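PDB 6WYN: possible hydrolase from Mycobacterium tuberculosis, which hydrolyses carboxylic esters, preferring short straight-chain alkyl esters such as butanoates, and is likely involved in ester or lipid metabolism. Local coordinates for residues A[86-91]-A[112-117]. Residues are numbered along the deposited sequence; the frame is centred on the assembly and turned at random.
Sequences IFLHGG and VDLPGH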
ATOM      1  N   ILE A  86      -0.208 -11.380   0.736  1.00 10.59           N
ATOM      2  CA  ILE A  86       0.451 -10.296  -0.027  1.00 10.49           C
ATOM      3  C   ILE A  86      -0.169  -8.962   0.356  1.00 10.08           C
ATOM      4  O   ILE A  86      -1.397  -8.870   0.339  1.00 10.13           O
ATOM      5  CB  ILE A  86       0.299 -10.586  -1.523  1.00 10.88           C
ATOM      6  CG1 ILE A  86       0.864 -11.955  -1.903  1.00 11.99           C
ATOM      7  CG2 ILE A  86       0.944  -9.469  -2.302  1.00 11.76           C
ATOM      8  CD1 ILE A  86       0.320 -12.473  -3.233  1.00 12.54           C
ATOM      9  N   PHE A  87       0.655  -7.955   0.618  1.00  9.98           N
ATOM     10  CA  PHE A  87       0.219  -6.589   0.956  1.00  9.86           C
ATOM     11  C   PHE A  87       0.719  -5.644  -0.133  1.00 10.15           C
ATOM     12  O   PHE A  87       1.926  -5.735  -0.473  1.00 10.85           O
ATOM     13  CB  PHE A  87       0.777  -6.188   2.318  1.00  9.75           C
ATOM     14  CG  PHE A  87       0.197  -6.911   3.499  1.00 10.17           C
ATOM     15  CD1 PHE A  87       0.764  -8.076   3.970  1.00 10.16           C
ATOM     16  CD2 PHE A  87      -0.896  -6.379   4.176  1.00 10.21           C
ATOM     17  CE1 PHE A  87       0.252  -8.731   5.088  1.00 10.96           C
ATOM     18  CE2 PHE A  87      -1.437  -7.050   5.261  1.00 10.03           C
ATOM     19  CZ  PHE A  87      -0.856  -8.204   5.728  1.00 10.70           C
ATOM     20  N   LEU A  88      -0.161  -4.778  -0.624  1.00  9.60           N
ATOM     21  CA  LEU A  88       0.155  -3.746  -1.638  1.00 10.42           C
ATOM     22  C   LEU A  88      -0.195  -2.384  -1.059  1.00 10.40           C
ATOM     23  O   LEU A  88      -1.381  -2.137  -0.818  1.00 10.77           O
ATOM     24  CB  LEU A  88      -0.609  -4.046  -2.920  1.00 10.52           C
ATOM     25  CG  LEU A  88      -0.435  -5.475  -3.451  1.00 12.05           C
ATOM     26  CD1 LEU A  88      -1.183  -5.665  -4.747  1.00 13.36           C
ATOM     27  CD2 LEU A  88       1.038  -5.770  -3.750  1.00 13.48           C
ATOM     28  N   HIS A  89       0.807  -1.538  -0.873  1.00 10.19           N
ATOM     29  CA  HIS A  89       0.652  -0.163  -0.346  1.00 10.32           C
ATOM     30  C   HIS A  89      -0.051   0.807  -1.312  1.00 11.29           C
ATOM     31  O   HIS A  89      -0.370   0.479  -2.487  1.00 11.76           O
ATOM     32  CB  HIS A  89       2.049   0.360  -0.010  1.00 10.36           C
ATOM     33  CG  HIS A  89       2.918   0.526  -1.208  1.00 11.43           C
ATOM     34  ND1 HIS A  89       2.814   1.632  -2.038  1.00 11.62           N
ATOM     35  CD2 HIS A  89       3.943  -0.237  -1.681  1.00 11.25           C
ATOM     36  CE1 HIS A  89       3.736   1.514  -2.996  1.00 12.70           C
ATOM     37  NE2 HIS A  89       4.448   0.407  -2.774  1.00 12.65           N
ATOM     38  N   GLY A  90      -0.253   2.028  -0.836  1.00 13.07           N
ATOM     39  CA  GLY A  90      -0.918   3.078  -1.631  1.00 14.46           C
ATOM     40  C   GLY A  90       0.055   3.925  -2.441  1.00 14.98           C
ATOM     41  O   GLY A  90       1.308   3.840  -2.277  1.00 14.43           O
ATOM     42  N   GLY A  91      -0.503   4.795  -3.287  1.00 17.10           N
ATOM     43  CA  GLY A  91       0.278   5.910  -3.872  1.00 15.70           C
ATOM     44  C   GLY A  91       1.100   6.645  -2.840  1.00 16.46           C
ATOM     45  O   GLY A  91       0.563   7.021  -1.745  1.00 15.94           O
ATOM     46  N   VAL A 112       4.969  -5.827  -1.046  1.00 10.78           N
ATOM     47  CA  VAL A 112       5.651  -5.456  -2.300  1.00 11.32           C
ATOM     48  C   VAL A 112       5.785  -3.957  -2.483  1.00 11.40           C
ATOM     49  O   VAL A 112       4.879  -3.255  -2.088  1.00 12.83           O
ATOM     50  CB  VAL A 112       4.877  -6.047  -3.489  1.00 13.14           C
ATOM     51  CG1 VAL A 112       5.589  -5.758  -4.776  1.00 15.40           C
ATOM     52  CG2 VAL A 112       4.652  -7.540  -3.335  1.00 15.73           C
ATOM     53  N   ASP A 113       6.915  -3.520  -3.029  1.00 10.57           N
ATOM     54  CA  ASP A 113       7.053  -2.119  -3.497  1.00 10.44           C
ATOM     55  C   ASP A 113       6.445  -2.033  -4.904  1.00 11.27           C
ATOM     56  O   ASP A 113       6.904  -2.746  -5.781  1.00 11.10           O
ATOM     57  CB  ASP A 113       8.498  -1.633  -3.514  1.00 11.05           C
ATOM     58  CG  ASP A 113       9.146  -1.382  -2.151  1.00 11.43           C
ATOM     59  OD1 ASP A 113       8.410  -0.994  -1.212  1.00 10.34           O
ATOM     60  OD2 ASP A 113      10.405  -1.560  -2.030  1.00 10.41           O
ATOM     61  N   LEU A 114       5.371  -1.264  -5.070  1.00 11.13           N
ATOM     62  CA  LEU A 114       4.748  -1.025  -6.370  1.00 11.69           C
ATOM     63  C   LEU A 114       5.792  -0.349  -7.265  1.00 11.22           C
ATOM     64  O   LEU A 114       6.622   0.401  -6.799  1.00 10.92           O
ATOM     65  CB  LEU A 114       3.504  -0.143  -6.222  1.00 12.09           C
ATOM     66  CG  LEU A 114       2.301  -0.752  -5.494  1.00 12.69           C
ATOM     67  CD1 LEU A 114       1.201   0.266  -5.519  1.00 14.34           C
ATOM     68  CD2 LEU A 114       1.846  -2.092  -6.088  1.00 13.75           C
ATOM     69  N   PRO A 115       5.721  -0.542  -8.599  1.00 11.81           N
ATOM     70  CA  PRO A 115       6.509   0.264  -9.525  1.00 11.90           C
ATOM     71  C   PRO A 115       6.464   1.726  -9.099  1.00 12.40           C
ATOM     72  O   PRO A 115       5.419   2.280  -8.666  1.00 14.07           O
ATOM     73  CB  PRO A 115       5.832  -0.000 -10.864  1.00 12.27           C
ATOM     74  CG  PRO A 115       5.322  -1.381 -10.716  1.00 12.86           C
ATOM     75  CD  PRO A 115       4.867  -1.519  -9.273  1.00 12.50           C
ATOM     76  N   GLY A 116       7.601   2.363  -9.189  1.00 11.54           N
ATOM     77  CA  GLY A 116       7.735   3.788  -8.902  1.00 11.26           C
ATOM     78  C   GLY A 116       7.855   4.096  -7.434  1.00 11.21           C
ATOM     79  O   GLY A 116       7.805   5.269  -7.086  1.00 13.02           O
ATOM     80  N   HIS A 117       7.967   3.088  -6.582  1.00 12.09           N
ATOM     81  CA  HIS A 117       7.927   3.254  -5.109  1.00 11.58           C
ATOM     82  C   HIS A 117       8.955   2.333  -4.431  1.00 10.82           C
ATOM     83  O   HIS A 117       9.287   1.243  -4.977  1.00 10.25           O
ATOM     84  CB  HIS A 117       6.519   2.898  -4.636  1.00 11.95           C
ATOM     85  CG  HIS A 117       5.436   3.773  -5.164  1.00 11.95           C
ATOM     86  ND1 HIS A 117       4.788   3.505  -6.357  1.00 12.41           N
ATOM     87  CD2 HIS A 117       4.849   4.866  -4.615  1.00 12.38           C
ATOM     88  CE1 HIS A 117       3.856   4.435  -6.537  1.00 12.97           C
ATOM     89  NE2 HIS A 117       3.897   5.293  -5.489  1.00 13.19           N
TER
HETATM   90  O   HOH W   1       3.263  -3.093  -0.015  1.00  7.04           O
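Where the parallel strands 85-88 and 109-112 still run together, Val112 N reaches Phe87 O at 3.1 Å with an N-H...O angle of 165°. Beyond it the backbones separate, and a water takes over, donating to Phe87 O and Val112 O and accepting weakly from His89 N. The His89 ring then spans the gap: Leu114 N donates to His89 NE2 at 3.0 Å, nearly straight but 32° out of the ring plane. The other ring nitrogen, His89 ND1, donates at 2.7 Å to Gly90 O, which lies in the plane of the imidazole. With chi1 at 66°, the imidazole sits between its own backbone N and carbonyl carbon, which swings it across to 112-117.

Ring packing complements these bonds. Leu114 CG lies over one face of His89 in a CH-pi contact, 3.9 Å from the ring centroid, while the His89 edge is directed at the His117 face, an offset edge-to-face pair with centroids 5.1 Å apart. His117 is itself steadied by its ND1, which donates to Pro115 O at 2.7 Å within the Leu114-His117 type II turn.

Apolar contact starts on the strands, where Leu88 CD2 lies 3.9 Å from Val112 CB, and runs on to Leu114 CD2; helix 130-144 packs on Val112 and Leu114.

With NE2 accepting and ND1 donating, His89 is consistent with a neutral, ND1-protonated tautomer. Its bonds tie the loop after strand 85-88, where Gly90 borders Ser155, the probable nucleophile, and Gly91 influences substrate selectivity, to the turn after strand 109-112, consistent with the His-Gly loop that shapes the oxyanion hole in alpha/beta hydrolases.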